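PDB 6NP3: aminoglycoside N(3)-acetyltransferase from Enterobacter cloacae, which transfers an acetyl group from acetyl-CoA to the 3-amino group of 2-deoxystreptamine antibiotics, probably conferring resistance to gentamicin and related aminoglycosides. Local coordinates for residues Ser65-Leu71 and Val185-Pro190; Trp84-Asp88 and Met189-Arg193. All blocks are in the same frame, centred on the assembly; numbering follows the deposited sequence.

Contact 1 of 2, residues Ser65-Leu71 and Val185-Pro190; sequences SPYEQTL and VTYSMP. With LLL ((2R,3R,4R,5R)-2-((1S,2S,3R,4S,6R)-4,6-diamino-3-((2R,3R,6S)-3-amino-6-(aminomethyl)-tetrahydro-2H-pyran-2-yloxy)-2-hydr oxycyclohexyloxy)-5-methyl-4-(methylamino)-tetrahydro-2H-pyran-3,5-diol), chain B.
Tyr67, Met189 and Thr70 bury the most surface where a single-turn helix, residues 67-70, lies against extended strand 185-190. The two run in opposite senses: Pro66 CA is 6.7 Å from Met189 CA, and Leu71 CA only 4.5 Å from Tyr187 CA. Pro66, the N-cap residue and centre of an inverse gamma turn, starts the helix; Leu71 leaves it with extended angles. Tyr67 (chi1 t) lays its ring obliquely to that of Tyr187 (chi1 p), centroids 4.9 Å apart and planes at 44°, with CE2 of Tyr67 3.5 Å from CD2 of Tyr187; Tyr67 OH reaches Val185 CG2 at 3.7 Å. Met189, mm in chi1 and chi2, reaches across to the start of the helix, placing SD 3.7 Å from Pro66 CD and CE 3.4 Å from Ser65 OG, a hydroxyl hydrogen-bonded to Asp118.

The helix forms one wall of the aminoglycoside pocket, and the strand, half of the hairpin 184-193/196-205, backs it. Gentamicin puts C23 over a face of the Tyr67 ring and donates from O43 to Glu68 OE2 (2.7 Å), on the side of the helix away from the strand.

Thr70 (chi1 p) supplies the polar link: Ser188 N donates to Thr70 OG1 at 3.0 Å and 170°. One water gives a proton to Thr70 O (2.8 Å) and takes one from Ser188 OG (2.6 Å), which is also hydrogen-bonded to Thr201 OG1 on strand 196-205. At the helix exit, Leu71 CD2 packs on Val185 CB at 3.7 Å, while Leu71 CA makes a CA-H...O contact with Thr186 O at 3.4 Å.

Contact 2 of 2, residues Trp84-Asp88 and Met189-Arg193; sequences WPAFD and MPLLR
Strand 189-193 belongs to the two-stranded antiparallel hairpin 184-193/196-205, and the loop that follows helix 78-83 runs beside its other edge. Residues 84-87 are extended with polyproline-II-like angles (phi about -65°, psi 120° to 143°) and advance in the same sense as the strand. Ala86 CA sits 4.7 Å from Pro190 CA. The one direct hydrogen bond between the segments is nearly straight: Phe87 N donates to Pro190 O at 2.8 Å and 174°.

Pro190, its ring C-gamma endo, is the most covered residue. Its CG lies 3.3 Å from Pro85 O and 3.9 Å from Trp84 CD1, so the pyrrolidine packs against the extended chain at Trp84 and Pro85. Trp84 holds chi1 at -149°, between wells, with chi2 near -89°; its NE1 is hydrogen-bonded to Asp64 O. Ala86 CB meets Leu192 CD2 at 3.7 Å. Leu192 itself is an mt rotamer whose CA-to-CB bond points sideways but whose branched end leans over the loop, CG 3.7 Å from Phe87 O and CD1 4.1 Å from both CA and CG of Asp88. Asp88 (chi1 t) turns its carboxylate to Asp90 N and, weakly, to His91. Phe87, also t in chi1 with chi2 at 69°, carries its ring away from the strand into an edge-to-face pair with Trp62. Leu191 (mt) points away from the loop and rests on Pro117 and Val200. Beyond the direct bond a water spans the gap, donating to Phe87 O at 2.6 Å and accepting from Leu192 N at 2.8 Å.

In the fold
Both contacts cover the same edge of strand 184-193: its odd-numbered residues from Val185 to Leu191 pair with strand 196-205, while Thr186, Ser188 and Pro190 turn their backbone polar groups outward. Contact 1 is buried and adjoins the drug, pairing aromatic, methionine and proline packing with a side-chain hydroxyl as acceptor. Contact 2, about 12 Å away between centres, is partly buried, has exposed Leu192 at its margin, and relies on a main-chain bond; it takes no direct part in the annotated sites. Met189 and Pro190 belong to both, and the first segments touch as well, with Pro66 CB 3.7 Å from Trp84 CE2 and Gln69 NE2 3.5 Å from Trp84 CH2.

Contact 1 of 2, residues Ser65-Leu71 and Val185-Pro190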
ATOM      1  N   SER A  65       8.358 -12.194  -3.683  1.00 14.76           N
ATOM      2  CA  SER A  65       7.329 -12.878  -2.928  1.00 15.14           C
ATOM      3  C   SER A  65       6.870 -14.123  -3.691  1.00 15.43           C
ATOM      4  O   SER A  65       6.480 -14.013  -4.858  1.00 16.73           O
ATOM      5  CB  SER A  65       6.148 -11.940  -2.759  1.00 16.76           C
ATOM      6  OG  SER A  65       5.093 -12.676  -2.188  1.00 17.22           O
ATOM      7  N   PRO A  66       6.867 -15.306  -3.067  1.00 15.08           N
ATOM      8  CA  PRO A  66       6.419 -16.533  -3.735  1.00 15.52           C
ATOM      9  C   PRO A  66       4.902 -16.734  -3.675  1.00 15.83           C
ATOM     10  O   PRO A  66       4.411 -17.841  -3.408  1.00 17.05           O
ATOM     11  CB  PRO A  66       7.165 -17.623  -2.973  1.00 16.48           C
ATOM     12  CG  PRO A  66       7.232 -17.108  -1.577  1.00 17.01           C
ATOM     13  CD  PRO A  66       7.383 -15.601  -1.719  1.00 15.96           C
ATOM     14  N   TYR A  67       4.160 -15.660  -3.956  1.00 15.89           N
ATOM     15  CA  TYR A  67       2.705 -15.695  -3.872  1.00 15.46           C
ATOM     16  C   TYR A  67       2.119 -16.661  -4.891  1.00 16.34           C
ATOM     17  O   TYR A  67       1.431 -17.621  -4.533  1.00 16.60           O
ATOM     18  CB  TYR A  67       2.166 -14.271  -4.064  1.00 15.42           C
ATOM     19  CG  TYR A  67       0.691 -14.115  -3.858  1.00 14.42           C
ATOM     20  CD1 TYR A  67      -0.203 -14.275  -4.913  1.00 15.36           C
ATOM     21  CD2 TYR A  67       0.188 -13.778  -2.618  1.00 14.35           C
ATOM     22  CE1 TYR A  67      -1.573 -14.112  -4.721  1.00 15.42           C
ATOM     23  CE2 TYR A  67      -1.167 -13.617  -2.415  1.00 14.99           C
ATOM     24  CZ  TYR A  67      -2.046 -13.791  -3.465  1.00 14.91           C
ATOM     25  OH  TYR A  67      -3.409 -13.629  -3.242  1.00 15.74           O
ATOM     26  N   GLU A  68       2.335 -16.392  -6.174  1.00 18.16           N
ATOM     27  CA  GLU A  68       1.766 -17.269  -7.188  1.00 19.97           C
ATOM     28  C   GLU A  68       2.283 -18.696  -7.045  1.00 18.95           C
ATOM     29  O   GLU A  68       1.538 -19.655  -7.279  1.00 20.04           O
ATOM     30  CB  GLU A  68       2.086 -16.732  -8.577  1.00 25.25           C
ATOM     31  CG  GLU A  68       1.151 -15.630  -9.070  1.00 32.16           C
ATOM     32  CD  GLU A  68       1.614 -14.229  -8.721  1.00 36.75           C
ATOM     33  OE1 GLU A  68       2.790 -14.050  -8.354  1.00 39.05           O
ATOM     34  OE2 GLU A  68       0.794 -13.297  -8.818  1.00 35.53           O
ATOM     35  N   GLN A  69       3.542 -18.854  -6.641  1.00 18.42           N
ATOM     36  CA  GLN A  69       4.171 -20.163  -6.579  1.00 19.18           C
ATOM     37  C   GLN A  69       3.628 -21.017  -5.450  1.00 19.19           C
ATOM     38  O   GLN A  69       3.774 -22.241  -5.500  1.00 20.79           O
ATOM     39  CB  GLN A  69       5.682 -19.978  -6.405  1.00 20.38           C
ATOM     40  CG  GLN A  69       6.384 -19.298  -7.586  1.00 21.42           C
ATOM     41  CD  GLN A  69       6.435 -17.778  -7.489  1.00 21.11           C
ATOM     42  OE1 GLN A  69       5.665 -17.152  -6.761  1.00 20.46           O
ATOM     43  NE2 GLN A  69       7.341 -17.177  -8.255  1.00 22.91           N
ATOM     44  N   THR A  70       3.024 -20.408  -4.425  1.00 17.42           N
ATOM     45  CA  THR A  70       2.486 -21.157  -3.299  1.00 16.96           C
ATOM     46  C   THR A  70       0.967 -21.064  -3.213  1.00 17.19           C
ATOM     47  O   THR A  70       0.368 -21.713  -2.350  1.00 17.83           O
ATOM     48  CB  THR A  70       3.119 -20.695  -1.982  1.00 16.19           C
ATOM     49  OG1 THR A  70       2.704 -19.353  -1.706  1.00 15.93           O
ATOM     50  CG2 THR A  70       4.621 -20.797  -2.038  1.00 17.59           C
ATOM     51  N   LEU A  71       0.342 -20.254  -4.059  1.00 17.31           N
ATOM     52  CA  LEU A  71      -1.084 -19.980  -3.954  1.00 18.60           C
ATOM     53  C   LEU A  71      -1.886 -21.264  -4.126  1.00 18.94           C
ATOM     54  O   LEU A  71      -1.671 -22.024  -5.074  1.00 20.21           O
ATOM     55  CB  LEU A  71      -1.468 -19.023  -5.066  1.00 20.27           C
ATOM     56  CG  LEU A  71      -2.420 -17.854  -4.832  1.00 26.94           C
ATOM     57  CD1 LEU A  71      -3.232 -17.630  -6.143  1.00 24.10           C
ATOM     58  CD2 LEU A  71      -3.347 -17.945  -3.670  1.00 26.07           C
ATOM     59  N   VAL A 185      -7.772 -16.738   0.144  1.00 15.02           N
ATOM     60  CA  VAL A 185      -6.652 -17.380  -0.525  1.00 14.93           C
ATOM     61  C   VAL A 185      -5.777 -18.018   0.540  1.00 14.93           C
ATOM     62  O   VAL A 185      -5.728 -17.563   1.686  1.00 15.14           O
ATOM     63  CB  VAL A 185      -5.799 -16.401  -1.366  1.00 15.91           C
ATOM     64  CG1 VAL A 185      -6.547 -15.950  -2.591  1.00 17.19           C
ATOM     65  CG2 VAL A 185      -5.336 -15.204  -0.543  1.00 16.06           C
ATOM     66  N   THR A 186      -5.069 -19.070   0.147  1.00 15.26           N
ATOM     67  CA  THR A 186      -4.040 -19.672   0.982  1.00 15.80           C
ATOM     68  C   THR A 186      -2.696 -19.563   0.269  1.00 15.01           C
ATOM     69  O   THR A 186      -2.604 -19.814  -0.935  1.00 15.74           O
ATOM     70  CB  THR A 186      -4.384 -21.141   1.285  1.00 18.04           C
ATOM     71  OG1 THR A 186      -5.570 -21.205   2.092  1.00 19.42           O
ATOM     72  CG2 THR A 186      -3.240 -21.840   2.002  1.00 18.77           C
ATOM     73  N   TYR A 187      -1.668 -19.135   0.987  1.00 14.36           N
ATOM     74  CA  TYR A 187      -0.334 -19.044   0.410  1.00 14.03           C
ATOM     75  C   TYR A 187       0.673 -19.225   1.531  1.00 14.54           C
ATOM     76  O   TYR A 187       0.314 -19.265   2.708  1.00 14.95           O
ATOM     77  CB  TYR A 187      -0.155 -17.744  -0.364  1.00 14.52           C
ATOM     78  CG  TYR A 187      -0.460 -16.481   0.399  1.00 14.23           C
ATOM     79  CD1 TYR A 187       0.484 -15.910   1.225  1.00 15.12           C
ATOM     80  CD2 TYR A 187      -1.678 -15.839   0.262  1.00 14.95           C
ATOM     81  CE1 TYR A 187       0.211 -14.723   1.914  1.00 15.11           C
ATOM     82  CE2 TYR A 187      -1.951 -14.660   0.926  1.00 14.07           C
ATOM     83  CZ  TYR A 187      -1.014 -14.129   1.771  1.00 14.11           C
ATOM     84  OH  TYR A 187      -1.263 -12.948   2.439  1.00 14.60           O
ATOM     85  N   SER A 188       1.946 -19.325   1.151  1.00 14.32           N
ATOM     86  CA  SER A 188       3.026 -19.578   2.083  1.00 14.65           C
ATOM     87  C   SER A 188       4.141 -18.583   1.854  1.00 14.23           C
ATOM     88  O   SER A 188       4.487 -18.282   0.709  1.00 15.14           O
ATOM     89  CB  SER A 188       3.589 -20.986   1.880  1.00 16.69           C
ATOM     90  OG  SER A 188       2.589 -21.971   2.092  1.00 17.39           O
ATOM     91  N   MET A 189       4.702 -18.100   2.950  1.00 14.61           N
ATOM     92  CA  MET A 189       5.819 -17.181   2.890  1.00 15.14           C
ATOM     93  C   MET A 189       6.958 -17.682   3.760  1.00 15.64           C
ATOM     94  O   MET A 189       6.728 -18.210   4.853  1.00 15.59           O
ATOM     95  CB  MET A 189       5.400 -15.789   3.389  1.00 15.37           C
ATOM     96  CG  MET A 189       4.347 -15.102   2.523  1.00 14.97           C
ATOM     97  SD  MET A 189       5.062 -14.507   0.973  1.00 15.49           S
ATOM     98  CE  MET A 189       3.842 -15.127  -0.226  1.00 16.06           C
ATOM     99  N   PRO A 190       8.200 -17.448   3.338  1.00 16.02           N
ATOM    100  CA  PRO A 190       9.361 -17.845   4.147  1.00 16.79           C
ATOM    101  C   PRO A 190       9.836 -16.676   4.993  1.00 18.62           C
ATOM    102  O   PRO A 190      10.252 -15.638   4.455  1.00 18.73           O
ATOM    103  CB  PRO A 190      10.385 -18.248   3.079  1.00 16.89           C
ATOM    104  CG  PRO A 190      10.088 -17.339   1.924  1.00 18.11           C
ATOM    105  CD  PRO A 190       8.601 -16.953   2.012  1.00 17.41           C
TER
HETATM  106  C11 LLL B 301      -3.523  -5.468  -8.965  0.81 25.28           C
HETATM  107  O11 LLL B 301      -3.591  -4.975  -7.601  0.81 19.54           O
HETATM  108  C21 LLL B 301      -3.277  -4.260  -9.867  0.81 28.73           C
HETATM  109  N21 LLL B 301      -2.151  -3.521  -9.305  0.81 30.20           N
HETATM  110  C31 LLL B 301      -4.438  -3.337  -9.819  0.81 28.69           C
HETATM  111  C41 LLL B 301      -5.665  -4.087 -10.312  0.81 29.31           C
HETATM  112  C51 LLL B 301      -5.851  -5.319  -9.434  0.81 29.22           C
HETATM  113  O51 LLL B 301      -4.698  -6.113  -9.443  0.81 28.20           O
HETATM  114  C61 LLL B 301      -6.995  -6.166  -9.949  0.81 29.85           C
HETATM  115  N61 LLL B 301      -7.122  -7.337  -9.083  0.81 29.57           N
HETATM  116  C12 LLL B 301      -2.168  -6.747  -4.050  0.19 17.21           C
HETATM  117  N12 LLL B 301      -1.977  -7.539  -2.843  0.19 16.97           N
HETATM  118  C22 LLL B 301      -3.460  -5.935  -3.987  0.81 17.33           C
HETATM  119  C32 LLL B 301      -3.533  -5.090  -5.243  0.19 19.27           C
HETATM  120  N32 LLL B 301      -4.750  -4.275  -5.207  0.19 20.46           N
HETATM  121  C42 LLL B 301      -3.562  -5.919  -6.528  0.19 19.52           C
HETATM  122  C52 LLL B 301      -2.349  -6.852  -6.552  0.19 17.92           C
HETATM  123  O52 LLL B 301      -2.494  -7.737  -7.639  0.19 17.59           O
HETATM  124  C62 LLL B 301      -2.212  -7.664  -5.279  0.19 16.77           C
HETATM  125  O62 LLL B 301      -0.986  -8.369  -5.335  0.81 13.57           O
HETATM  126  C13 LLL B 301      -1.024  -9.779  -5.105  0.19 15.22           C
HETATM  127  C23 LLL B 301       0.314 -10.147  -4.469  0.19 14.76           C
HETATM  128  O23 LLL B 301       0.488  -9.346  -3.319  0.19 14.71           O
HETATM  129  C33 LLL B 301       1.475  -9.836  -5.431  0.19 14.73           C
HETATM  130  N33 LLL B 301       2.752 -10.303  -4.846  0.19 14.61           N
HETATM  131  C43 LLL B 301       1.203 -10.543  -6.775  0.19 15.04           C
HETATM  132  O43 LLL B 301       1.342 -11.930  -6.541  0.19 15.19           O
HETATM  133  C53 LLL B 301      -0.206 -10.213  -7.279  0.19 15.04           C
HETATM  134  O53 LLL B 301      -1.203 -10.515  -6.331  0.19 14.96           O
HETATM  135  C83 LLL B 301       2.208 -10.074  -7.834  0.19 15.40           C
HETATM  136  C93 LLL B 301       3.751  -9.213  -4.821  0.19 14.62           C
HETATM  137  O   HOH W   1       0.792 -22.371   0.301  1.00 20.79           O

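Contact 2 of 2, residues Trp84-Asp88 and Met189-Arg193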
ATOM      1  N   TRP A  84      13.824 -21.185  -1.781  1.00 17.53           N
ATOM      2  CA  TRP A  84      13.402 -19.795  -1.778  1.00 17.29           C
ATOM      3  C   TRP A  84      14.155 -19.022  -0.694  1.00 17.04           C
ATOM      4  O   TRP A  84      14.320 -19.510   0.425  1.00 18.28           O
ATOM      5  CB  TRP A  84      11.874 -19.674  -1.581  1.00 17.03           C
ATOM      6  CG  TRP A  84      11.349 -18.459  -2.300  1.00 16.31           C
ATOM      7  CD1 TRP A  84      11.234 -17.181  -1.809  1.00 16.51           C
ATOM      8  CD2 TRP A  84      10.997 -18.386  -3.677  1.00 16.69           C
ATOM      9  NE1 TRP A  84      10.830 -16.344  -2.797  1.00 16.58           N
ATOM     10  CE2 TRP A  84      10.638 -17.060  -3.947  1.00 17.35           C
ATOM     11  CE3 TRP A  84      10.907 -19.327  -4.703  1.00 18.33           C
ATOM     12  CZ2 TRP A  84      10.220 -16.648  -5.201  1.00 18.14           C
ATOM     13  CZ3 TRP A  84      10.479 -18.922  -5.939  1.00 18.90           C
ATOM     14  CH2 TRP A  84      10.127 -17.600  -6.179  1.00 19.63           C
ATOM     15  N   PRO A  85      14.562 -17.784  -0.974  1.00 17.41           N
ATOM     16  CA  PRO A  85      15.164 -16.964   0.079  1.00 18.12           C
ATOM     17  C   PRO A  85      14.137 -16.592   1.136  1.00 17.56           C
ATOM     18  O   PRO A  85      13.000 -16.229   0.820  1.00 17.93           O
ATOM     19  CB  PRO A  85      15.636 -15.711  -0.673  1.00 18.21           C
ATOM     20  CG  PRO A  85      14.807 -15.637  -1.885  1.00 18.39           C
ATOM     21  CD  PRO A  85      14.559 -17.096  -2.273  1.00 17.33           C
ATOM     22  N   ALA A  86      14.532 -16.688   2.397  1.00 17.43           N
ATOM     23  CA  ALA A  86      13.716 -16.095   3.448  1.00 17.39           C
ATOM     24  C   ALA A  86      13.594 -14.587   3.260  1.00 16.89           C
ATOM     25  O   ALA A  86      14.530 -13.917   2.811  1.00 17.39           O
ATOM     26  CB  ALA A  86      14.310 -16.367   4.827  1.00 19.07           C
ATOM     27  N   PHE A  87      12.407 -14.053   3.572  1.00 16.10           N
ATOM     28  CA  PHE A  87      12.200 -12.606   3.551  1.00 14.93           C
ATOM     29  C   PHE A  87      13.088 -11.943   4.591  1.00 15.94           C
ATOM     30  O   PHE A  87      12.983 -12.226   5.786  1.00 17.45           O
ATOM     31  CB  PHE A  87      10.736 -12.275   3.827  1.00 14.87           C
ATOM     32  CG  PHE A  87      10.436 -10.795   3.854  1.00 14.46           C
ATOM     33  CD1 PHE A  87      10.502 -10.033   2.702  1.00 14.65           C
ATOM     34  CD2 PHE A  87      10.042 -10.180   5.030  1.00 15.01           C
ATOM     35  CE1 PHE A  87      10.200  -8.702   2.728  1.00 15.17           C
ATOM     36  CE2 PHE A  87       9.736  -8.811   5.037  1.00 15.27           C
ATOM     37  CZ  PHE A  87       9.814  -8.112   3.886  1.00 15.17           C
ATOM     38  N   ASP A  88      13.963 -11.065   4.139  1.00 16.29           N
ATOM     39  CA  ASP A  88      14.846 -10.329   5.038  1.00 17.47           C
ATOM     40  C   ASP A  88      14.479  -8.859   4.895  1.00 17.66           C
ATOM     41  O   ASP A  88      14.767  -8.261   3.844  1.00 17.72           O
ATOM     42  CB  ASP A  88      16.300 -10.558   4.633  1.00 20.50           C
ATOM     43  CG  ASP A  88      17.274  -9.909   5.583  1.00 25.08           C
ATOM     44  OD1 ASP A  88      16.849  -8.997   6.328  1.00 25.59           O
ATOM     45  OD2 ASP A  88      18.462 -10.304   5.569  1.00 28.49           O
ATOM     46  N   MET A 189       4.702 -18.100   2.950  1.00 14.61           N
ATOM     47  CA  MET A 189       5.819 -17.181   2.890  1.00 15.14           C
ATOM     48  C   MET A 189       6.958 -17.682   3.760  1.00 15.64           C
ATOM     49  O   MET A 189       6.728 -18.210   4.853  1.00 15.59           O
ATOM     50  CB  MET A 189       5.400 -15.789   3.389  1.00 15.37           C
ATOM     51  CG  MET A 189       4.347 -15.102   2.523  1.00 14.97           C
ATOM     52  SD  MET A 189       5.062 -14.507   0.973  1.00 15.49           S
ATOM     53  CE  MET A 189       3.842 -15.127  -0.226  1.00 16.06           C
ATOM     54  N   PRO A 190       8.200 -17.448   3.338  1.00 16.02           N
ATOM     55  CA  PRO A 190       9.361 -17.845   4.147  1.00 16.79           C
ATOM     56  C   PRO A 190       9.836 -16.676   4.993  1.00 18.62           C
ATOM     57  O   PRO A 190      10.252 -15.638   4.455  1.00 18.73           O
ATOM     58  CB  PRO A 190      10.385 -18.248   3.079  1.00 16.89           C
ATOM     59  CG  PRO A 190      10.088 -17.339   1.924  1.00 18.11           C
ATOM     60  CD  PRO A 190       8.601 -16.953   2.012  1.00 17.41           C
ATOM     61  N   LEU A 191       9.707 -16.810   6.311  1.00 20.69           N
ATOM     62  CA  LEU A 191      10.053 -15.744   7.244  1.00 22.03           C
ATOM     63  C   LEU A 191      11.379 -16.065   7.922  1.00 22.00           C
ATOM     64  O   LEU A 191      11.819 -17.217   7.948  1.00 22.63           O
ATOM     65  CB  LEU A 191       8.989 -15.606   8.335  1.00 25.97           C
ATOM     66  CG  LEU A 191       7.527 -15.455   7.962  1.00 29.47           C
ATOM     67  CD1 LEU A 191       6.683 -15.241   9.217  1.00 31.01           C
ATOM     68  CD2 LEU A 191       7.339 -14.317   7.002  1.00 31.16           C
ATOM     69  N   LEU A 192      11.994 -15.042   8.512  1.00 22.56           N
ATOM     70  CA  LEU A 192      13.132 -15.231   9.407  1.00 25.30           C
ATOM     71  C   LEU A 192      12.622 -15.196  10.841  1.00 28.54           C
ATOM     72  O   LEU A 192      11.920 -14.257  11.232  1.00 28.79           O
ATOM     73  CB  LEU A 192      14.190 -14.143   9.222  1.00 26.35           C
ATOM     74  CG  LEU A 192      15.088 -14.273   7.996  1.00 27.66           C
ATOM     75  CD1 LEU A 192      15.974 -13.042   7.887  1.00 28.87           C
ATOM     76  CD2 LEU A 192      15.911 -15.546   8.042  1.00 27.92           C
ATOM     77  N   ARG A 193      12.957 -16.225  11.612  1.00 33.17           N
ATOM     78  CA  ARG A 193      12.624 -16.293  13.030  1.00 38.26           C
ATOM     79  C   ARG A 193      13.878 -16.747  13.766  1.00 41.36           C
ATOM     80  O   ARG A 193      14.307 -17.898  13.626  1.00 40.03           O
ATOM     81  CB  ARG A 193      11.447 -17.240  13.260  1.00 40.23           C
ATOM     82  CG  ARG A 193      10.110 -16.607  12.860  1.00 42.63           C
ATOM     83  CD  ARG A 193       8.911 -17.530  13.067  1.00 44.81           C
ATOM     84  NE  ARG A 193       7.659 -16.859  12.714  1.00 46.49           N
ATOM     85  CZ  ARG A 193       6.477 -17.458  12.653  1.00 47.32           C
ATOM     86  NH1 ARG A 193       6.368 -18.751  12.910  1.00 47.52           N
ATOM     87  NH2 ARG A 193       5.396 -16.765  12.329  1.00 47.87           N
TER
HETATM   88  O   HOH W   2      11.507 -12.330   7.931  1.00 24.03           O